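Local coordinates for variant surface glycoprotein MITat 1.13 (Trypanosoma brucei, PDB 6Z8G) that probably forms part of the dense surface coat of the parasite, whose serial replacement by antigenically distinct variants lets the trypanosome evade the host immune response, at residues 124-129 / 190-195; 114-119 / 262-267; 233-238 / 246-251. All coordinates share one frame; numbering follows the deposited sequence.

Interaction 1 (124-129 / 190-195); sequences NTLHKL and KLITHG. With NAG (2-acetamido-2-deoxy-beta-D-glucopyranose), chain C; NAG (2-acetamido-2-deoxy-beta-D-glucopyranose), chain D.
The flat peptide group that follows Lys190 meets Leu126 at its carbonyl end, where Leu126 CD1 lies 3.5 Å from Lys190 O. The same oxygen accepts a hydrogen bond of 2.7 Å from Ile192 N. Together with the positive phi of Leu191 (71°, psi -59°), this makes a classic gamma turn centred on Leu191. Two more flat groups stand on the other flank of the helix, next to sugar. The ring of His127 is approached obliquely by the acetamide methyl of NAG (chain C), with C8 4.0 Å from His127 CD2. His127 NE2 is hydrogen-bonded to Ala163 O, and the ring also meets that of His161. The amide of Asn124 has both ends engaged. Its OD1 is hydrogen-bonded to Lys38 NZ, its ND2 to Glu118 OE2 of the second subunit. NAG (chain D) sits beside this amide, with O6 3.9 Å from Asn124 CG. The two sugars are joined through O4 of NAG (chain D) and C1 of NAG (chain C). Asn260 of the second subunit packs on Asn124, consistent with these sugars starting its glycan.

Apart from the Lys190 carbonyl, the contact is apolar, with no hydrogen bond across it. Ile192 CG1 stands anti to the carbonyl carbon (chi1 -65°), and the chain then runs on extended to the helix. There Ile192 CD1 reaches Leu126 CD2 at 3.9 Å and Leu129 CB at 4.0 Å. The Leu126 and Ile192 side chains run antiparallel, flank to flank. Phe256 also covers Leu126 and Leu129.

With the gamma turn, the loop lies against the C-terminal part of helix 78-129. It then enters strand 194-203, where Thr193 and His194 share Ser229 as partner, forming a classic beta bulge.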
loop_
_atom_site.group_PDB
_atom_site.type_symbol
_atom_site.label_atom_id
_atom_site.label_comp_id
_atom_site.label_asym_id
_atom_site.label_seq_id
_atom_site.Cartn_x
_atom_site.Cartn_y
_atom_site.Cartn_z
ATOM N N ASN B 124 -4.053 9.145 -16.261
ATOM C CA ASN B 124 -4.192 8.319 -17.452
ATOM C C ASN B 124 -5.256 8.899 -18.369
ATOM O O ASN B 124 -5.023 9.097 -19.561
ATOM C CB ASN B 124 -4.581 6.884 -17.072
ATOM C CG ASN B 124 -3.459 6.115 -16.376
ATOM O OD1 ASN B 124 -2.282 6.441 -16.496
ATOM N ND2 ASN B 124 -3.839 5.061 -15.659
ATOM N N THR B 125 -6.423 9.154 -17.825
ATOM C CA THR B 125 -7.521 9.708 -18.604
ATOM C C THR B 125 -7.221 11.116 -19.097
ATOM O O THR B 125 -7.513 11.447 -20.194
ATOM C CB THR B 125 -8.884 9.639 -17.903
ATOM O OG1 THR B 125 -8.941 10.560 -16.831
ATOM C CG2 THR B 125 -9.164 8.305 -17.413
ATOM N N LEU B 126 -6.626 11.934 -18.259
ATOM C CA LEU B 126 -6.221 13.267 -18.705
ATOM C C LEU B 126 -5.257 13.186 -19.880
ATOM O O LEU B 126 -5.279 14.054 -20.755
ATOM C CB LEU B 126 -5.598 14.061 -17.553
ATOM C CG LEU B 126 -6.554 14.344 -16.380
ATOM C CD1 LEU B 126 -5.862 15.213 -15.341
ATOM C CD2 LEU B 126 -7.812 14.999 -16.864
ATOM N N HIS B 127 -4.396 12.159 -19.911
ATOM C CA HIS B 127 -3.575 11.899 -21.089
ATOM C C HIS B 127 -4.423 11.506 -22.301
ATOM O O HIS B 127 -4.106 11.907 -23.420
ATOM C CB HIS B 127 -2.526 10.823 -20.792
ATOM C CG HIS B 127 -1.677 10.468 -21.977
ATOM N ND1 HIS B 127 -0.690 11.299 -22.462
ATOM C CD2 HIS B 127 -1.692 9.387 -22.796
ATOM C CE1 HIS B 127 -0.121 10.739 -23.517
ATOM N NE2 HIS B 127 -0.713 9.579 -23.741
ATOM N N LYS B 128 -5.485 10.703 -22.121
ATOM C CA LYS B 128 -6.329 10.364 -23.271
ATOM C C LYS B 128 -7.036 11.593 -23.832
ATOM O O LYS B 128 -7.400 11.621 -25.012
ATOM C CB LYS B 128 -7.393 9.323 -22.905
ATOM C CG LYS B 128 -6.901 8.047 -22.248
ATOM C CD LYS B 128 -6.368 7.037 -23.237
ATOM C CE LYS B 128 -6.140 5.682 -22.573
ATOM N NZ LYS B 128 -5.268 4.834 -23.443
ATOM N N LEU B 129 -7.259 12.602 -23.002
ATOM C CA LEU B 129 -8.039 13.767 -23.378
ATOM C C LEU B 129 -7.182 14.961 -23.756
ATOM O O LEU B 129 -7.729 15.989 -24.186
ATOM C CB LEU B 129 -8.959 14.159 -22.221
ATOM C CG LEU B 129 -9.909 13.101 -21.670
ATOM C CD1 LEU B 129 -10.755 13.677 -20.535
ATOM C CD2 LEU B 129 -10.802 12.555 -22.773
ATOM N N LYS B 190 -3.737 20.445 -12.099
ATOM C CA LYS B 190 -4.997 19.809 -12.484
ATOM C C LYS B 190 -5.071 19.561 -13.983
ATOM O O LYS B 190 -5.763 18.634 -14.412
ATOM C CB LYS B 190 -6.184 20.662 -12.039
ATOM C CG LYS B 190 -6.217 20.877 -10.548
ATOM C CD LYS B 190 -7.467 21.592 -10.135
ATOM C CE LYS B 190 -8.499 20.598 -9.663
ATOM N NZ LYS B 190 -9.626 21.233 -8.914
ATOM N N LEU B 191 -4.369 20.379 -14.779
ATOM C CA LEU B 191 -4.257 20.243 -16.231
ATOM C C LEU B 191 -5.557 20.601 -16.947
ATOM O O LEU B 191 -5.565 21.507 -17.788
ATOM C CB LEU B 191 -3.802 18.832 -16.619
ATOM C CG LEU B 191 -2.452 18.413 -16.020
ATOM C CD1 LEU B 191 -2.094 17.074 -16.557
ATOM C CD2 LEU B 191 -1.374 19.409 -16.362
ATOM N N ILE B 192 -6.658 19.919 -16.643
ATOM C CA ILE B 192 -7.930 20.199 -17.291
ATOM C C ILE B 192 -8.901 20.665 -16.225
ATOM O O ILE B 192 -9.188 19.928 -15.272
ATOM C CB ILE B 192 -8.506 18.982 -18.036
ATOM C CG1 ILE B 192 -7.605 18.574 -19.206
ATOM C CG2 ILE B 192 -9.902 19.325 -18.581
ATOM C CD1 ILE B 192 -8.143 17.393 -19.986
ATOM N N THR B 193 -9.425 21.883 -16.401
ATOM C CA THR B 193 -10.499 22.390 -15.567
ATOM C C THR B 193 -11.744 22.743 -16.354
ATOM O O THR B 193 -12.836 22.756 -15.766
ATOM C CB THR B 193 -10.044 23.625 -14.774
ATOM O OG1 THR B 193 -9.522 24.608 -15.667
ATOM C CG2 THR B 193 -8.957 23.239 -13.770
ATOM N N HIS B 194 -11.629 22.968 -17.670
ATOM C CA HIS B 194 -12.756 23.394 -18.485
ATOM C C HIS B 194 -12.757 22.672 -19.825
ATOM O O HIS B 194 -11.700 22.401 -20.404
ATOM C CB HIS B 194 -12.710 24.914 -18.704
ATOM C CG HIS B 194 -12.963 25.694 -17.452
ATOM N ND1 HIS B 194 -11.995 25.878 -16.483
ATOM C CD2 HIS B 194 -14.081 26.303 -16.989
ATOM C CE1 HIS B 194 -12.503 26.567 -15.479
ATOM N NE2 HIS B 194 -13.766 26.839 -15.760
ATOM N N GLY B 195 -13.958 22.384 -20.322
ATOM C CA GLY B 195 -14.140 21.987 -21.703
ATOM C C GLY B 195 -14.611 23.168 -22.531
ATOM O O GLY B 195 -15.392 23.998 -22.062
HETATM C C1 NAG C . 0.936 3.296 -20.161
HETATM C C2 NAG C . 1.736 4.590 -20.230
HETATM C C3 NAG C . 2.676 4.565 -21.424
HETATM C C4 NAG C . 3.555 3.323 -21.377
HETATM C C5 NAG C . 2.677 2.083 -21.262
HETATM C C6 NAG C . 3.455 0.793 -21.121
HETATM C C7 NAG C . 0.615 6.524 -19.243
HETATM C C8 NAG C . -0.316 7.672 -19.463
HETATM N N2 NAG C . 0.853 5.744 -20.302
HETATM O O3 NAG C . 3.490 5.732 -21.393
HETATM O O4 NAG C . 4.301 3.216 -22.583
HETATM O O5 NAG C . 1.820 2.188 -20.114
HETATM O O6 NAG C . 3.525 0.397 -19.760
HETATM O O7 NAG C . 1.139 6.309 -18.149
HETATM C C1 NAG D . -3.073 1.444 -17.194
HETATM C C2 NAG D . -1.695 0.780 -17.032
HETATM C C3 NAG D . -0.570 1.743 -17.422
HETATM C C4 NAG D . -0.827 2.366 -18.788
HETATM C C5 NAG D . -2.206 3.006 -18.771
HETATM C C6 NAG D . -2.596 3.675 -20.067
HETATM C C7 NAG D . -1.066 -0.871 -15.328
HETATM C C8 NAG D . -0.957 -1.154 -13.854
HETATM N N2 NAG D . -1.522 0.340 -15.658
HETATM O O3 NAG D . 0.688 1.074 -17.410
HETATM O O4 NAG D . 0.139 3.391 -18.978
HETATM O O5 NAG D . -3.191 2.004 -18.502
HETATM O O6 NAG D . -3.738 4.493 -19.867
HETATM O O7 NAG D . -0.748 -1.697 -16.178
#

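Interaction 2 (114-119 / 262-267); sequences SKIEEA and TVAHEA. With NAG (2-acetamido-2-deoxy-beta-D-glucopyranose), chain E.
Lys115 and Val263 cross obliquely, and this crossing carries the outer part of the contact. Lys115 CG is anti to the carbonyl carbon (chi1 -65°), and the rest of the chain is extended. The lysine therefore reaches over the neighbouring helix with its methylene groups. Its CD touches Val263 CG1 at 3.6 Å and also meets Ala267 CB. The charged end is held through a water: Lys115 NZ donates to it, and the water donates to Val263 O at 2.8 Å. That backbone oxygen also accepts the helical bond from Ala267 N.

Deeper in, small Ala264 faces helix 114-119. Its CB lies 3.7 Å from Lys115 O and 3.7 Å from Ile116 CD1. The isoleucine comes in from the flank, with the end of its longer branch against the methyl. The small alanine is consistent with the close approach of the helices: the CA atoms of Lys115 and Ala264 are 4.8 Å apart, and the axes of the two short segments approach to 8.2 Å. The axes run roughly antiparallel, with 151° between their directions.

A sugar lies over the outer edge. The acetamide of NAG (chain E) puts its methyl C8 3.8 Å from Lys115 CG, close also to Val263. Its N2 donates to Glu118 OE2 at 3.1 Å and more weakly to OE1. Glu118 also touches Asn260, the glycosylated residue, so this NAG is consistent with the first sugar of that glycan.

Helix 34-75 covers the inner side, where Leu41, Leu42 and Leu45 touch Ile116. Leu268 of helix 260-273 packs on the same side chain. Next to it, Glu117 faces the second subunit and packs on Glu117 there. Helix 260-273 therefore lies alongside the long helix 78-129, which itself packs against helix 34-75 and the partner subunit.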
loop_
_atom_site.group_PDB
_atom_site.type_symbol
_atom_site.label_atom_id
_atom_site.label_comp_id
_atom_site.label_asym_id
_atom_site.label_seq_id
_atom_site.Cartn_x
_atom_site.Cartn_y
_atom_site.Cartn_z
ATOM N N SER B 114 -2.330 4.752 -1.670
ATOM C CA SER B 114 -3.693 4.688 -2.189
ATOM C C SER B 114 -4.069 5.982 -2.894
ATOM O O SER B 114 -4.618 5.970 -4.003
ATOM C CB SER B 114 -4.677 4.414 -1.067
ATOM O OG SER B 114 -4.499 3.103 -0.569
ATOM N N LYS B 115 -3.749 7.120 -2.274
ATOM C CA LYS B 115 -4.173 8.397 -2.837
ATOM C C LYS B 115 -3.356 8.757 -4.071
ATOM O O LYS B 115 -3.897 9.290 -5.049
ATOM C CB LYS B 115 -4.101 9.461 -1.752
ATOM C CG LYS B 115 -5.099 9.140 -0.647
ATOM C CD LYS B 115 -4.986 10.069 0.560
ATOM C CE LYS B 115 -6.261 9.996 1.415
ATOM N NZ LYS B 115 -6.434 11.173 2.336
ATOM N N ILE B 116 -2.060 8.449 -4.062
ATOM C CA ILE B 116 -1.244 8.733 -5.231
ATOM C C ILE B 116 -1.699 7.886 -6.415
ATOM O O ILE B 116 -1.840 8.387 -7.531
ATOM C CB ILE B 116 0.240 8.498 -4.902
ATOM C CG1 ILE B 116 0.725 9.545 -3.880
ATOM C CG2 ILE B 116 1.096 8.504 -6.183
ATOM C CD1 ILE B 116 1.409 10.732 -4.490
ATOM N N GLU B 117 -1.959 6.601 -6.191
ATOM C CA GLU B 117 -2.305 5.738 -7.317
ATOM C C GLU B 117 -3.685 6.057 -7.873
ATOM O O GLU B 117 -3.909 5.902 -9.082
ATOM C CB GLU B 117 -2.231 4.267 -6.918
ATOM C CG GLU B 117 -0.847 3.793 -6.577
ATOM C CD GLU B 117 0.049 3.649 -7.786
ATOM O OE1 GLU B 117 -0.446 3.864 -8.929
ATOM O OE2 GLU B 117 1.252 3.327 -7.585
ATOM N N GLU B 118 -4.631 6.473 -7.023
ATOM C CA GLU B 118 -5.906 6.938 -7.550
ATOM C C GLU B 118 -5.714 8.173 -8.427
ATOM O O GLU B 118 -6.314 8.275 -9.504
ATOM C CB GLU B 118 -6.880 7.226 -6.410
ATOM C CG GLU B 118 -8.240 7.730 -6.885
ATOM C CD GLU B 118 -9.246 7.837 -5.752
ATOM O OE1 GLU B 118 -8.924 7.396 -4.638
ATOM O OE2 GLU B 118 -10.363 8.354 -5.964
ATOM N N ALA B 119 -4.857 9.108 -8.001
ATOM C CA ALA B 119 -4.559 10.274 -8.828
ATOM C C ALA B 119 -3.911 9.858 -10.142
ATOM O O ALA B 119 -4.319 10.317 -11.208
ATOM C CB ALA B 119 -3.665 11.266 -8.081
ATOM N N THR B 262 -4.281 16.916 -5.134
ATOM C CA THR B 262 -3.900 17.700 -3.965
ATOM C C THR B 262 -3.973 16.852 -2.704
ATOM O O THR B 262 -3.168 17.032 -1.785
ATOM C CB THR B 262 -4.778 18.948 -3.855
ATOM O OG1 THR B 262 -4.670 19.689 -5.068
ATOM C CG2 THR B 262 -4.272 19.831 -2.755
ATOM N N VAL B 263 -4.948 15.940 -2.631
ATOM C CA VAL B 263 -5.064 15.059 -1.480
ATOM C C VAL B 263 -3.899 14.063 -1.445
ATOM O O VAL B 263 -3.406 13.714 -0.366
ATOM C CB VAL B 263 -6.447 14.381 -1.516
ATOM C CG1 VAL B 263 -6.455 13.072 -0.800
ATOM C CG2 VAL B 263 -7.519 15.329 -0.941
ATOM N N ALA B 264 -3.389 13.640 -2.607
ATOM C CA ALA B 264 -2.203 12.783 -2.611
ATOM C C ALA B 264 -0.981 13.545 -2.113
ATOM O O ALA B 264 -0.223 13.046 -1.267
ATOM C CB ALA B 264 -1.962 12.236 -4.013
ATOM N N HIS B 265 -0.786 14.754 -2.644
ATOM C CA HIS B 265 0.261 15.669 -2.207
ATOM C C HIS B 265 0.258 15.839 -0.698
ATOM O O HIS B 265 1.293 15.706 -0.045
ATOM C CB HIS B 265 0.013 17.003 -2.889
ATOM C CG HIS B 265 1.077 18.025 -2.676
ATOM N ND1 HIS B 265 2.326 17.916 -3.239
ATOM C CD2 HIS B 265 1.055 19.215 -2.029
ATOM C CE1 HIS B 265 3.043 18.982 -2.922
ATOM N NE2 HIS B 265 2.292 19.787 -2.189
ATOM N N GLU B 266 -0.917 16.119 -0.129
ATOM C CA GLU B 266 -1.045 16.262 1.320
ATOM C C GLU B 266 -0.732 14.962 2.058
ATOM O O GLU B 266 -0.232 15.003 3.188
ATOM C CB GLU B 266 -2.454 16.774 1.672
ATOM C CG GLU B 266 -2.674 18.238 1.275
ATOM C CD GLU B 266 -4.126 18.744 1.413
ATOM O OE1 GLU B 266 -5.024 17.970 1.814
ATOM O OE2 GLU B 266 -4.374 19.936 1.106
ATOM N N ALA B 267 -1.011 13.797 1.457
ATOM C CA ALA B 267 -0.647 12.543 2.113
ATOM C C ALA B 267 0.870 12.357 2.170
ATOM O O ALA B 267 1.389 11.787 3.142
ATOM C CB ALA B 267 -1.320 11.359 1.412
HETATM C C1 NAG E . -11.101 11.509 -5.766
HETATM C C2 NAG E . -11.421 11.131 -4.301
HETATM C C3 NAG E . -12.678 10.274 -4.230
HETATM C C4 NAG E . -13.829 10.929 -4.981
HETATM C C5 NAG E . -13.390 11.220 -6.409
HETATM C C6 NAG E . -14.456 11.890 -7.245
HETATM C C7 NAG E . -9.733 10.790 -2.542
HETATM C C8 NAG E . -8.562 9.961 -2.093
HETATM N N2 NAG E . -10.298 10.427 -3.699
HETATM O O3 NAG E . -13.020 10.062 -2.866
HETATM O O4 NAG E . -14.935 10.038 -5.024
HETATM O O5 NAG E . -12.262 12.106 -6.382
HETATM O O6 NAG E . -14.055 11.941 -8.606
HETATM O O7 NAG E . -10.144 11.744 -1.888
HETATM O O HOH W 1 -4.439 13.584 2.272
#

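Interaction 3 (233-238 / 246-251); sequences KDESAT and KRAIHS
Glu235 and Ala248 are joined by two hydrogen bonds. Ala248 N donates to Glu235 OE1 at 2.6 Å, using the anti lone pair of that oxygen. Glu235 N donates back to Ala248 O at 2.8 Å. One side chain and one backbone N-H thus grip both polar atoms of a single strand residue. Farther along, Ser251 OG donates to Lys233 O at 2.7 Å, in the carbonyl plane and on a lone pair. The same OG is also hydrogen-bonded to His196.

The loop is shaped from within by an Asx turn. Asp234 OD1 accepts from Ser236 N at 2.9 Å and from Ser236 OG at 2.8 Å. Two bonds on one oxygen hold the carboxylate just ahead of the short helix 236-239.

Packing surrounds these bonds. Lys233 CD rests on Ala248 CB at 3.7 Å. Arg247 and Glu235 cross at about a right angle, and Arg247 CD lies 3.6 Å from Glu235 OE1. Their charges may attract, but at 4.5 Å from Glu235 OE2 to Arg247 NE this is no salt bridge, and no N-H points at the oxygen. Ser236 CB lies beside Ile249, whose carbonyl oxygen is hydrogen-bonded to Lys149 NZ of the second subunit.

The chemistry is mainly polar and backbone-directed. It fastens the loop to the strand by specific hydrogen bonds, while aliphatic parts of Lys233 and Arg247 pack beside them on Ala248 and Glu235.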
loop_
_atom_site.group_PDB
_atom_site.type_symbol
_atom_site.label_atom_id
_atom_site.label_comp_id
_atom_site.label_asym_id
_atom_site.label_seq_id
_atom_site.Cartn_x
_atom_site.Cartn_y
_atom_site.Cartn_z
ATOM N N LYS B 233 -12.602 29.950 -21.031
ATOM C CA LYS B 233 -12.457 30.759 -22.247
ATOM C C LYS B 233 -13.820 31.243 -22.752
ATOM O O LYS B 233 -14.784 30.475 -22.799
ATOM C CB LYS B 233 -11.797 29.969 -23.382
ATOM C CG LYS B 233 -10.334 29.680 -23.296
ATOM C CD LYS B 233 -10.039 28.680 -24.423
ATOM C CE LYS B 233 -8.580 28.575 -24.833
ATOM N NZ LYS B 233 -8.421 27.653 -26.009
ATOM N N ASP B 234 -13.895 32.503 -23.187
ATOM C CA ASP B 234 -15.071 32.932 -23.948
ATOM C C ASP B 234 -14.574 33.933 -24.981
ATOM O O ASP B 234 -14.379 35.107 -24.661
ATOM C CB ASP B 234 -16.174 33.530 -23.081
ATOM C CG ASP B 234 -17.420 33.947 -23.915
ATOM O OD1 ASP B 234 -17.330 33.980 -25.174
ATOM O OD2 ASP B 234 -18.498 34.241 -23.328
ATOM N N GLU B 235 -14.354 33.450 -26.203
ATOM C CA GLU B 235 -13.881 34.264 -27.308
ATOM C C GLU B 235 -15.017 34.632 -28.260
ATOM O O GLU B 235 -14.779 34.842 -29.457
ATOM C CB GLU B 235 -12.761 33.528 -28.047
ATOM C CG GLU B 235 -11.847 32.711 -27.135
ATOM C CD GLU B 235 -10.735 32.012 -27.894
ATOM O OE1 GLU B 235 -10.958 30.918 -28.460
ATOM O OE2 GLU B 235 -9.632 32.574 -27.929
ATOM N N SER B 236 -16.258 34.636 -27.763
ATOM C CA SER B 236 -17.395 34.935 -28.618
ATOM C C SER B 236 -17.333 36.354 -29.173
ATOM O O SER B 236 -17.776 36.598 -30.302
ATOM C CB SER B 236 -18.701 34.679 -27.863
ATOM O OG SER B 236 -18.879 35.584 -26.804
ATOM N N ALA B 237 -16.801 37.303 -28.405
ATOM C CA ALA B 237 -16.817 38.683 -28.863
ATOM C C ALA B 237 -16.074 38.815 -30.185
ATOM O O ALA B 237 -16.601 39.375 -31.151
ATOM C CB ALA B 237 -16.212 39.594 -27.799
ATOM N N THR B 238 -14.868 38.256 -30.269
ATOM C CA THR B 238 -14.147 38.303 -31.535
ATOM C C THR B 238 -14.769 37.364 -32.562
ATOM O O THR B 238 -14.797 37.679 -33.759
ATOM C CB THR B 238 -12.678 37.960 -31.314
ATOM O OG1 THR B 238 -12.127 38.838 -30.326
ATOM C CG2 THR B 238 -11.894 38.107 -32.608
ATOM N N LYS B 246 -11.484 29.655 -35.975
ATOM C CA LYS B 246 -11.798 28.757 -34.869
ATOM C C LYS B 246 -11.549 29.479 -33.565
ATOM O O LYS B 246 -10.473 30.040 -33.359
ATOM C CB LYS B 246 -10.953 27.490 -34.951
ATOM C CG LYS B 246 -11.395 26.396 -33.982
ATOM C CD LYS B 246 -10.639 25.071 -34.194
ATOM C CE LYS B 246 -9.151 25.206 -33.897
ATOM N NZ LYS B 246 -8.432 23.892 -33.965
ATOM N N ARG B 247 -12.580 29.548 -32.731
ATOM C CA ARG B 247 -12.486 30.200 -31.435
ATOM C C ARG B 247 -13.319 29.412 -30.444
ATOM O O ARG B 247 -14.319 28.798 -30.817
ATOM C CB ARG B 247 -12.977 31.659 -31.478
ATOM C CG ARG B 247 -12.085 32.625 -32.258
ATOM C CD ARG B 247 -10.783 32.778 -31.556
ATOM N NE ARG B 247 -9.854 33.650 -32.256
ATOM C CZ ARG B 247 -9.192 33.304 -33.357
ATOM N NH1 ARG B 247 -9.385 32.111 -33.912
ATOM N NH2 ARG B 247 -8.332 34.154 -33.897
ATOM N N ALA B 248 -12.879 29.407 -29.189
ATOM C CA ALA B 248 -13.637 28.791 -28.101
ATOM C C ALA B 248 -14.708 29.783 -27.659
ATOM O O ALA B 248 -14.418 30.770 -26.983
ATOM C CB ALA B 248 -12.714 28.410 -26.951
ATOM N N ILE B 249 -15.954 29.539 -28.053
ATOM C CA ILE B 249 -17.011 30.508 -27.826
ATOM C C ILE B 249 -17.816 30.194 -26.584
ATOM O O ILE B 249 -18.674 30.995 -26.191
ATOM C CB ILE B 249 -17.932 30.613 -29.058
ATOM C CG1 ILE B 249 -18.710 29.304 -29.281
ATOM C CG2 ILE B 249 -17.113 30.957 -30.277
ATOM C CD1 ILE B 249 -19.857 29.461 -30.277
ATOM N N HIS B 250 -17.536 29.067 -25.928
ATOM C CA HIS B 250 -18.180 28.745 -24.665
ATOM C C HIS B 250 -17.317 27.745 -23.913
ATOM O O HIS B 250 -16.652 26.912 -24.526
ATOM C CB HIS B 250 -19.576 28.174 -24.874
ATOM C CG HIS B 250 -20.433 28.258 -23.655
ATOM N ND1 HIS B 250 -21.086 29.414 -23.281
ATOM C CD2 HIS B 250 -20.717 27.339 -22.705
ATOM C CE1 HIS B 250 -21.737 29.199 -22.150
ATOM N NE2 HIS B 250 -21.533 27.946 -21.784
ATOM N N SER B 251 -17.329 27.842 -22.580
ATOM C CA SER B 251 -16.614 26.913 -21.718
ATOM C C SER B 251 -17.566 26.327 -20.684
ATOM O O SER B 251 -18.520 26.982 -20.250
ATOM C CB SER B 251 -15.447 27.586 -20.981
ATOM O OG SER B 251 -14.413 27.958 -21.866
#

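Overall arrangement
Interactions 1 and 2 share helix 78-129, with centres about 17 Å apart and nearest atoms about 5 Å apart. Both meet sugar, consistent with the Asn260 glycan of the second subunit at interaction 1 and of the same chain at interaction 2. Interaction 3 lies farther out in the same direction as interaction 1. Their centres are about 20 Å apart, and they touch where Gly195 O packs on Ser251 CB at 3.7 Å. Strands 194-203 and 247-253 are neighbours in one antiparallel sheet there. Interactions 2 and 3 are about 34 Å apart between centres, yet strand 247-253 is followed by helix 260-273 after a short link. All three contacts reach the second subunit.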